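Local atomic coordinates of ricin B lectin (Clostridium thermocellum, PDB entry 3VSF), a protein that cleaves beta-1,3-galactan as an exo-acting glycoside hydrolase of family 43 and carries a beta-trefoil lectin domain that binds galactose. Residues 121-126 and 189-194; 196-201 and 211-216; 408-413 and 447-452. All blocks are in the same frame, centred on the assembly; numbering follows the deposited sequence.

Contact 1: residues 121-126 and 189-194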
loop_
_atom_site.group_PDB
_atom_site.type_symbol
_atom_site.label_atom_id
_atom_site.label_comp_id
_atom_site.label_asym_id
_atom_site.label_seq_id
_atom_site.Cartn_x
_atom_site.Cartn_y
_atom_site.Cartn_z
ATOM N N LYS A 121 8.600 -3.406 -14.791
ATOM C CA LYS A 121 7.958 -4.571 -14.192
ATOM C C LYS A 121 8.413 -5.850 -14.886
ATOM O O LYS A 121 8.726 -5.843 -16.076
ATOM C CB LYS A 121 6.436 -4.442 -14.272
ATOM C CG LYS A 121 5.885 -3.174 -13.639
ATOM C CD LYS A 121 6.239 -3.092 -12.164
ATOM C CE LYS A 121 5.688 -1.824 -11.532
ATOM N NZ LYS A 121 6.251 -0.595 -12.154
ATOM N N VAL A 122 8.449 -6.948 -14.135
ATOM C CA VAL A 122 8.866 -8.234 -14.685
ATOM C C VAL A 122 7.801 -9.308 -14.484
ATOM O O VAL A 122 7.254 -9.461 -13.392
ATOM C CB VAL A 122 10.193 -8.711 -14.065
ATOM C CG1 VAL A 122 10.453 -10.168 -14.415
ATOM C CG2 VAL A 122 11.343 -7.831 -14.530
ATOM N N MET A 123 7.512 -10.046 -15.551
ATOM C CA MET A 123 6.539 -11.130 -15.502
ATOM C C MET A 123 7.163 -12.413 -16.039
ATOM O O MET A 123 8.083 -12.365 -16.855
ATOM C CB MET A 123 5.296 -10.763 -16.316
ATOM C CG MET A 123 5.583 -10.441 -17.774
ATOM S SD MET A 123 4.188 -9.667 -18.615
ATOM C CE MET A 123 2.914 -10.904 -18.380
ATOM N N TYR A 124 6.667 -13.557 -15.579
ATOM C CA TYR A 124 7.201 -14.843 -16.016
ATOM C C TYR A 124 6.261 -15.574 -16.971
ATOM O O TYR A 124 5.040 -15.536 -16.813
ATOM C CB TYR A 124 7.528 -15.736 -14.818
ATOM C CG TYR A 124 7.889 -17.153 -15.203
ATOM C CD1 TYR A 124 6.961 -18.181 -15.092
ATOM C CD2 TYR A 124 9.153 -17.461 -15.690
ATOM C CE1 TYR A 124 7.284 -19.477 -15.447
ATOM C CE2 TYR A 124 9.485 -18.755 -16.048
ATOM C CZ TYR A 124 8.548 -19.758 -15.925
ATOM O OH TYR A 124 8.870 -21.048 -16.278
ATOM N N ASN A 125 6.844 -16.244 -17.960
ATOM C CA ASN A 125 6.079 -17.015 -18.931
ATOM C C ASN A 125 6.296 -18.512 -18.736
ATOM O O ASN A 125 7.418 -19.003 -18.848
ATOM C CB ASN A 125 6.466 -16.606 -20.353
ATOM C CG ASN A 125 5.563 -17.218 -21.407
ATOM O OD1 ASN A 125 4.997 -18.295 -21.212
ATOM N ND2 ASN A 125 5.425 -16.532 -22.536
ATOM N N ALA A 126 5.217 -19.232 -18.442
ATOM C CA ALA A 126 5.295 -20.674 -18.227
ATOM C C ALA A 126 5.635 -21.409 -19.518
ATOM O O ALA A 126 6.466 -22.318 -19.526
ATOM C CB ALA A 126 3.989 -21.193 -17.645
ATOM N N VAL A 189 2.413 -4.734 -15.279
ATOM C CA VAL A 189 2.130 -6.015 -15.920
ATOM C C VAL A 189 1.287 -6.929 -15.036
ATOM O O VAL A 189 1.278 -6.792 -13.813
ATOM C CB VAL A 189 3.425 -6.752 -16.308
ATOM C CG1 VAL A 189 4.227 -5.927 -17.301
ATOM C CG2 VAL A 189 4.253 -7.056 -15.069
ATOM N N PHE A 190 0.584 -7.865 -15.667
ATOM C CA PHE A 190 -0.265 -8.806 -14.948
ATOM C C PHE A 190 -0.387 -10.136 -15.687
ATOM O O PHE A 190 -0.579 -10.168 -16.903
ATOM C CB PHE A 190 -1.654 -8.205 -14.721
ATOM C CG PHE A 190 -2.682 -9.207 -14.281
ATOM C CD1 PHE A 190 -3.611 -9.706 -15.179
ATOM C CD2 PHE A 190 -2.719 -9.655 -12.970
ATOM C CE1 PHE A 190 -4.559 -10.629 -14.779
ATOM C CE2 PHE A 190 -3.664 -10.578 -12.564
ATOM C CZ PHE A 190 -4.585 -11.066 -13.469
ATOM N N VAL A 191 -0.275 -11.232 -14.941
ATOM C CA VAL A 191 -0.416 -12.568 -15.507
ATOM C C VAL A 191 -1.689 -13.224 -14.986
ATOM O O VAL A 191 -1.820 -13.475 -13.788
ATOM C CB VAL A 191 0.787 -13.459 -15.150
ATOM C CG1 VAL A 191 0.723 -14.766 -15.927
ATOM C CG2 VAL A 191 2.090 -12.730 -15.433
ATOM N N ASP A 192 -2.623 -13.503 -15.890
ATOM C CA ASP A 192 -3.916 -14.057 -15.504
ATOM C C ASP A 192 -3.834 -15.558 -15.225
ATOM O O ASP A 192 -2.824 -16.200 -15.515
ATOM C CB ASP A 192 -4.964 -13.770 -16.582
ATOM C CG ASP A 192 -6.384 -13.972 -16.086
ATOM O OD1 ASP A 192 -6.616 -13.829 -14.867
ATOM O OD2 ASP A 192 -7.268 -14.268 -16.917
ATOM N N THR A 193 -4.905 -16.108 -14.659
ATOM C CA THR A 193 -4.957 -17.525 -14.311
ATOM C C THR A 193 -4.831 -18.416 -15.542
ATOM O O THR A 193 -4.183 -19.461 -15.498
ATOM C CB THR A 193 -6.266 -17.878 -13.577
ATOM O OG1 THR A 193 -7.384 -17.615 -14.435
ATOM C CG2 THR A 193 -6.405 -17.058 -12.303
ATOM N N ASP A 194 -5.457 -17.997 -16.638
ATOM C CA ASP A 194 -5.437 -18.768 -17.876
ATOM C C ASP A 194 -4.070 -18.732 -18.555
ATOM O O ASP A 194 -3.837 -19.434 -19.538
ATOM C CB ASP A 194 -6.521 -18.272 -18.837
ATOM C CG ASP A 194 -6.472 -16.773 -19.051
ATOM O OD1 ASP A 194 -5.410 -16.166 -18.796
ATOM O OD2 ASP A 194 -7.495 -16.197 -19.478
#
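Of the flat groups, the peptide carbonyl of Phe190 comes nearest, its O 3.9 Å from Met123 CE. The two aromatic rings turn elsewhere: Tyr124 meets His66 and Phe131, with ring planes inclined at about 50° in both cases, while Phe190 reaches Tyr198 and, on the strand 237-241, Leu239 and Lys241. The strands are joined by apolar side chains, with Met123 at the middle. Its CG sits between the backbone N and the carbonyl carbon (chi1 58°), which sends the chain over to the other strand. There Met123 crosses Val189 at a slant, its SD 3.8 Å from Val189 CB, and a bend at the last torsion carries the methyl on toward the next valine that faces this strand, Val191. CE ends 3.6 Å from Val191 CG2, the branch of that valine that also faces Met123 CB. Further back, the CG2 branch of Val189 packs against Lys121 CB at 3.5 Å. Beyond that point the lysine folds away, and its NZ is hydrogen-bonded to Gly60 O. Trp134 closes in on Met123 and Val189, and Tyr218 on Met123 and Val191. The strand axes run nearly parallel, 16° apart, but stay 7.1 Å from each other, too far for backbone pairing, and each strand is an end strand of its own antiparallel sheet. Neighbouring innermost strands of successive blades meet in this way, by side-chain packing, in the five-bladed beta-propeller of glycoside hydrolase family 43.

Contact 2: residues 196-201 and 211-216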
loop_
_atom_site.group_PDB
_atom_site.type_symbol
_atom_site.label_atom_id
_atom_site.label_comp_id
_atom_site.label_asym_id
_atom_site.label_seq_id
_atom_site.Cartn_x
_atom_site.Cartn_y
_atom_site.Cartn_z
ATOM N N LYS A 196 -2.696 -15.888 -19.737
ATOM C CA LYS A 196 -2.625 -14.743 -20.637
ATOM C C LYS A 196 -1.898 -13.570 -19.988
ATOM O O LYS A 196 -2.197 -13.190 -18.856
ATOM C CB LYS A 196 -4.025 -14.313 -21.085
ATOM C CG LYS A 196 -4.612 -15.166 -22.197
ATOM C CD LYS A 196 -5.926 -14.586 -22.696
ATOM C CE LYS A 196 -6.383 -15.270 -23.976
ATOM N NZ LYS A 196 -6.569 -16.735 -23.794
ATOM N N GLY A 197 -0.940 -13.004 -20.713
ATOM C CA GLY A 197 -0.192 -11.861 -20.225
ATOM C C GLY A 197 -0.890 -10.557 -20.548
ATOM O O GLY A 197 -1.557 -10.437 -21.576
ATOM N N TYR A 198 -0.740 -9.576 -19.667
ATOM C CA TYR A 198 -1.386 -8.284 -19.855
ATOM C C TYR A 198 -0.457 -7.126 -19.518
ATOM O O TYR A 198 0.320 -7.192 -18.566
ATOM C CB TYR A 198 -2.662 -8.196 -19.014
ATOM C CG TYR A 198 -3.753 -9.140 -19.461
ATOM C CD1 TYR A 198 -4.740 -8.722 -20.343
ATOM C CD2 TYR A 198 -3.796 -10.451 -19.003
ATOM C CE1 TYR A 198 -5.740 -9.582 -20.755
ATOM C CE2 TYR A 198 -4.790 -11.317 -19.411
ATOM C CZ TYR A 198 -5.760 -10.878 -20.286
ATOM O OH TYR A 198 -6.754 -11.738 -20.693
ATOM N N PHE A 199 -0.545 -6.069 -20.316
ATOM C CA PHE A 199 0.227 -4.856 -20.090
ATOM C C PHE A 199 -0.722 -3.669 -20.005
ATOM O O PHE A 199 -1.551 -3.464 -20.891
ATOM C CB PHE A 199 1.238 -4.648 -21.219
ATOM C CG PHE A 199 2.001 -3.356 -21.124
ATOM C CD1 PHE A 199 3.127 -3.258 -20.324
ATOM C CD2 PHE A 199 1.599 -2.244 -21.845
ATOM C CE1 PHE A 199 3.834 -2.071 -20.238
ATOM C CE2 PHE A 199 2.300 -1.055 -21.763
ATOM C CZ PHE A 199 3.419 -0.970 -20.958
ATOM N N ILE A 200 -0.608 -2.894 -18.934
ATOM C CA ILE A 200 -1.480 -1.745 -18.735
ATOM C C ILE A 200 -0.664 -0.463 -18.614
ATOM O O ILE A 200 0.393 -0.448 -17.984
ATOM C CB ILE A 200 -2.373 -1.926 -17.486
ATOM C CG1 ILE A 200 -3.385 -0.782 -17.378
ATOM C CG2 ILE A 200 -1.525 -2.024 -16.226
ATOM C CD1 ILE A 200 -4.362 -0.942 -16.234
ATOM N N SER A 201 -1.153 0.608 -19.229
ATOM C CA SER A 201 -0.456 1.888 -19.196
ATOM C C SER A 201 -1.409 3.048 -19.460
ATOM O O SER A 201 -2.491 2.862 -20.016
ATOM C CB SER A 201 0.688 1.905 -20.214
ATOM O OG SER A 201 0.198 1.775 -21.539
ATOM N N LEU A 211 -5.639 -1.221 -21.287
ATOM C CA LEU A 211 -5.263 -2.581 -20.927
ATOM C C LEU A 211 -4.991 -3.389 -22.189
ATOM O O LEU A 211 -5.915 -3.736 -22.923
ATOM C CB LEU A 211 -6.367 -3.247 -20.106
ATOM C CG LEU A 211 -6.096 -4.685 -19.653
ATOM C CD1 LEU A 211 -4.863 -4.744 -18.764
ATOM C CD2 LEU A 211 -7.306 -5.259 -18.934
ATOM N N TYR A 212 -3.719 -3.679 -22.441
ATOM C CA TYR A 212 -3.326 -4.424 -23.631
ATOM C C TYR A 212 -3.140 -5.904 -23.323
ATOM O O TYR A 212 -2.501 -6.265 -22.335
ATOM C CB TYR A 212 -2.029 -3.858 -24.217
ATOM C CG TYR A 212 -2.077 -2.380 -24.527
ATOM C CD1 TYR A 212 -2.630 -1.916 -25.713
ATOM C CD2 TYR A 212 -1.561 -1.449 -23.636
ATOM C CE1 TYR A 212 -2.672 -0.564 -26.000
ATOM C CE2 TYR A 212 -1.598 -0.097 -23.915
ATOM C CZ TYR A 212 -2.155 0.340 -25.097
ATOM O OH TYR A 212 -2.194 1.686 -25.376
ATOM N N GLU A 213 -3.701 -6.755 -24.173
ATOM C CA GLU A 213 -3.487 -8.192 -24.066
ATOM C C GLU A 213 -2.244 -8.577 -24.855
ATOM O O GLU A 213 -2.113 -8.232 -26.028
ATOM C CB GLU A 213 -4.700 -8.963 -24.588
ATOM C CG GLU A 213 -4.534 -10.474 -24.555
ATOM C CD GLU A 213 -5.743 -11.209 -25.098
ATOM O OE1 GLU A 213 -6.760 -10.547 -25.396
ATOM O OE2 GLU A 213 -5.677 -12.450 -25.227
ATOM N N LEU A 214 -1.329 -9.289 -24.207
ATOM C CA LEU A 214 -0.070 -9.664 -24.836
ATOM C C LEU A 214 -0.186 -10.975 -25.607
ATOM O O LEU A 214 -1.050 -11.803 -25.321
ATOM C CB LEU A 214 1.035 -9.781 -23.786
ATOM C CG LEU A 214 1.280 -8.543 -22.925
ATOM C CD1 LEU A 214 2.372 -8.814 -21.901
ATOM C CD2 LEU A 214 1.635 -7.350 -23.795
ATOM N N THR A 215 0.690 -11.150 -26.590
ATOM C CA THR A 215 0.793 -12.411 -27.309
ATOM C C THR A 215 1.335 -13.479 -26.362
ATOM O O THR A 215 1.870 -13.152 -25.303
ATOM C CB THR A 215 1.714 -12.283 -28.539
ATOM O OG1 THR A 215 2.956 -11.686 -28.149
ATOM C CG2 THR A 215 1.061 -11.420 -29.605
ATOM N N PRO A 216 1.191 -14.761 -26.732
ATOM C CA PRO A 216 1.642 -15.867 -25.881
ATOM C C PRO A 216 3.065 -15.694 -25.349
ATOM O O PRO A 216 3.373 -16.204 -24.273
ATOM C CB PRO A 216 1.575 -17.070 -26.822
ATOM C CG PRO A 216 0.463 -16.738 -27.749
ATOM C CD PRO A 216 0.532 -15.248 -27.959
#
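Strands 197-203 and 208-214 form a beta hairpin, and Phe199 and Tyr212 are a hydrogen-bonded antiparallel pair in it. Phe199 N gives to Tyr212 O at 2.8 Å, and Tyr212 N returns a bond of 2.7 Å to Phe199 O. One more rung follows toward the open end, Leu214 N to Gly197 O at 2.9 Å; here the donor stands 40° above the carbonyl plane, so the bond misses the lone pairs. The two aromatic side chains of the central pair lie side by side and point the same way. They meet through CD2 of each ring, 3.7 Å apart, with Tyr212 CD2 at the edge of the Phe199 ring and in its plane. Ser201 OG, bonded in turn to Ser184 OG, approaches the Tyr212 ring edge-on near CE2, and the phenol OH is held by His210 ND1. Leu214 completes this side, its CD2 3.8 Å from Phe199 CB. The hairpin supplies the two middle strands of a four-stranded propeller blade, flanked by 187-191 and 221-228, and Trp134 of the preceding blade meets the Phe199 ring. On the opposite face, Leu211 reaches CD1 between its partners, 4.0 Å from Ile200 CB and a similar distance from Tyr198 CB. The Tyr198 ring runs alongside Glu213, with its CE1 beside CB and CG of Glu213. Glu213 is fully extended, with CG opposite the backbone N (chi1 178°), which carries its carboxylate out to Lys196. Glu213 OE2 meets Lys196 CE at 3.2 Å, whereas Lys196 NZ stays 4.6 Å from OE2, too far for a salt bridge, though the opposite charges probably attract.

Contact 3: residues 408-413 and 447-452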
loop_
_atom_site.group_PDB
_atom_site.type_symbol
_atom_site.label_atom_id
_atom_site.label_comp_id
_atom_site.label_asym_id
_atom_site.label_seq_id
_atom_site.Cartn_x
_atom_site.Cartn_y
_atom_site.Cartn_z
ATOM N N GLY A 408 3.028 13.367 23.213
ATOM C CA GLY A 408 2.501 12.668 24.368
ATOM C C GLY A 408 1.360 11.741 23.996
ATOM O O GLY A 408 0.680 11.196 24.866
ATOM N N TYR A 409 1.157 11.555 22.695
ATOM C CA TYR A 409 0.028 10.777 22.198
ATOM C C TYR A 409 0.410 9.335 21.874
ATOM O O TYR A 409 1.585 9.018 21.700
ATOM C CB TYR A 409 -0.588 11.460 20.974
ATOM C CG TYR A 409 -0.995 12.893 21.237
ATOM C CD1 TYR A 409 -2.253 13.199 21.740
ATOM C CD2 TYR A 409 -0.115 13.940 20.992
ATOM C CE1 TYR A 409 -2.626 14.507 21.987
ATOM C CE2 TYR A 409 -0.480 15.253 21.236
ATOM C CZ TYR A 409 -1.737 15.530 21.733
ATOM O OH TYR A 409 -2.105 16.834 21.977
ATOM N N LYS A 410 -0.594 8.467 21.799
ATOM C CA LYS A 410 -0.372 7.044 21.571
ATOM C C LYS A 410 -1.528 6.414 20.801
ATOM O O LYS A 410 -2.606 6.995 20.693
ATOM C CB LYS A 410 -0.190 6.315 22.903
ATOM C CG LYS A 410 1.061 6.707 23.671
ATOM C CD LYS A 410 1.039 6.148 25.085
ATOM C CE LYS A 410 2.349 6.419 25.806
ATOM N NZ LYS A 410 3.492 5.728 25.148
ATOM N N LYS A 411 -1.291 5.220 20.270
ATOM C CA LYS A 411 -2.325 4.467 19.571
ATOM C C LYS A 411 -2.889 3.373 20.468
ATOM O O LYS A 411 -2.145 2.535 20.976
ATOM C CB LYS A 411 -1.766 3.838 18.295
ATOM C CG LYS A 411 -2.015 4.638 17.029
ATOM C CD LYS A 411 -1.469 3.904 15.813
ATOM C CE LYS A 411 -2.037 2.496 15.720
ATOM N NZ LYS A 411 -1.436 1.719 14.599
ATOM N N ILE A 412 -4.202 3.384 20.659
ATOM C CA ILE A 412 -4.864 2.331 21.414
ATOM C C ILE A 412 -5.387 1.271 20.452
ATOM O O ILE A 412 -6.411 1.466 19.799
ATOM C CB ILE A 412 -6.022 2.882 22.263
ATOM C CG1 ILE A 412 -5.529 4.022 23.157
ATOM C CG2 ILE A 412 -6.645 1.775 23.101
ATOM C CD1 ILE A 412 -6.601 4.607 24.050
ATOM N N VAL A 413 -4.675 0.152 20.365
ATOM C CA VAL A 413 -4.997 -0.888 19.395
ATOM C C VAL A 413 -5.623 -2.111 20.055
ATOM O O VAL A 413 -5.119 -2.610 21.059
ATOM C CB VAL A 413 -3.744 -1.332 18.614
ATOM C CG1 VAL A 413 -4.128 -2.278 17.485
ATOM C CG2 VAL A 413 -3.001 -0.123 18.069
ATOM N N TRP A 447 -4.132 9.316 21.072
ATOM C CA TRP A 447 -4.681 9.581 22.397
ATOM C C TRP A 447 -3.601 9.948 23.406
ATOM O O TRP A 447 -2.561 9.295 23.480
ATOM C CB TRP A 447 -5.457 8.360 22.895
ATOM C CG TRP A 447 -6.561 7.944 21.979
ATOM C CD1 TRP A 447 -6.494 7.013 20.985
ATOM C CD2 TRP A 447 -7.900 8.449 21.968
ATOM N NE1 TRP A 447 -7.710 6.905 20.356
ATOM C CE2 TRP A 447 -8.592 7.777 20.941
ATOM C CE3 TRP A 447 -8.584 9.404 22.727
ATOM C CZ2 TRP A 447 -9.932 8.028 20.654
ATOM C CZ3 TRP A 447 -9.913 9.653 22.441
ATOM C CH2 TRP A 447 -10.572 8.967 21.415
ATOM N N LYS A 448 -3.857 10.994 24.186
ATOM C CA LYS A 448 -2.934 11.398 25.240
ATOM C C LYS A 448 -3.477 11.032 26.618
ATOM O O LYS A 448 -4.637 11.302 26.933
ATOM C CB LYS A 448 -2.649 12.900 25.175
ATOM C CG LYS A 448 -1.654 13.375 26.225
ATOM C CD LYS A 448 -1.288 14.839 26.040
ATOM C CE LYS A 448 -2.464 15.753 26.339
ATOM N NZ LYS A 448 -2.082 17.190 26.230
ATOM N N PHE A 449 -2.629 10.416 27.435
ATOM C CA PHE A 449 -3.008 10.036 28.790
ATOM C C PHE A 449 -2.581 11.098 29.796
ATOM O O PHE A 449 -1.409 11.469 29.863
ATOM C CB PHE A 449 -2.393 8.686 29.160
ATOM C CG PHE A 449 -2.994 7.524 28.424
ATOM C CD1 PHE A 449 -3.898 6.683 29.052
ATOM C CD2 PHE A 449 -2.663 7.276 27.103
ATOM C CE1 PHE A 449 -4.454 5.612 28.377
ATOM C CE2 PHE A 449 -3.217 6.208 26.424
ATOM C CZ PHE A 449 -4.114 5.375 27.061
ATOM N N THR A 450 -3.540 11.585 30.576
ATOM C CA THR A 450 -3.261 12.585 31.596
ATOM C C THR A 450 -3.536 12.019 32.985
ATOM O O THR A 450 -4.685 11.761 33.344
ATOM C CB THR A 450 -4.113 13.850 31.391
ATOM O OG1 THR A 450 -4.014 14.280 30.028
ATOM C CG2 THR A 450 -3.641 14.966 32.310
ATOM N N ASP A 451 -2.474 11.823 33.761
ATOM C CA ASP A 451 -2.594 11.270 35.106
ATOM C C ASP A 451 -3.381 12.203 36.021
ATOM O O ASP A 451 -3.043 13.379 36.162
ATOM C CB ASP A 451 -1.208 10.996 35.697
ATOM C CG ASP A 451 -1.272 10.392 37.089
ATOM O OD1 ASP A 451 -1.297 9.148 37.199
ATOM O OD2 ASP A 451 -1.293 11.160 38.074
ATOM N N ILE A 452 -4.433 11.674 36.636
ATOM C CA ILE A 452 -5.240 12.444 37.576
ATOM C C ILE A 452 -5.088 11.903 38.995
ATOM O O ILE A 452 -5.661 12.446 39.942
ATOM C CB ILE A 452 -6.729 12.451 37.181
ATOM C CG1 ILE A 452 -7.265 11.023 37.081
ATOM C CG2 ILE A 452 -6.926 13.185 35.866
ATOM C CD1 ILE A 452 -8.702 10.941 36.622
#
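Ile412 lays its CD1 methyl over the five-membered ring of Trp447, 4.2 Å from the centroid and 27° off the ring normal, a CH-pi contact with the two side chains crossing at about a right angle. Both belong to the beta-trefoil lectin domain, where Trp447 is the tryptophan of a Q-x-W signature of the ricin-type family. The same methyl also reaches Phe449 CZ at 4.0 Å, so it is shared between two aromatic rings; placing CG1 opposite the carbonyl carbon (chi1 -54°) turns the isoleucine's long branch onto them. The indole is fixed in rotation by its NE1, bonded to Leu421 O, and it packs on Val423 and Ile459. Leu421 is next in the chain to Asp422, a galactose-binding residue whose side chain lies about 6 Å from that of Trp447, so through this bond Trp447 may help position it.

The backbones pair briefly. Trp447 N bonds to Lys410 O at 2.8 Å, and Lys410 N answers to Trp447 O with a more bent bond. Trp447 O takes a second, softer contact from Tyr409 CA at 3.2 Å. With the strands crossing at 112°, this antiparallel pairing soon gives out, and beyond it side chains alone connect them. Nearer the start of segment 408-413, the Tyr409 ring comes obliquely across the base of Lys448. Tyr409 CD1 sits 3.5 Å from Lys448 CB, and Lys448 CG rests 3.5 Å from Gly408 O.

How the contacts relate
From the N terminus, contact 1 comes first: it closes a loop of 62 residues, which holds the outer three strands of one propeller blade, and ties that blade to the start of the next. Contact 2 follows almost at once, closing the short turn of a hairpin inside that next blade. The three contacts lie in series, so none nests in or crosses another. Contacts 1 and 2 touch directly: Phe190 O pairs with Tyr198 N, Asn125 ND2 with Pro216 O, and Met123 CE packs on Gly197 CA. Contact 3 belongs to the trefoil, across the chain's centre, its nearest atoms about 27 Å from contact 1; it bridges 33 residues between two strands of that domain.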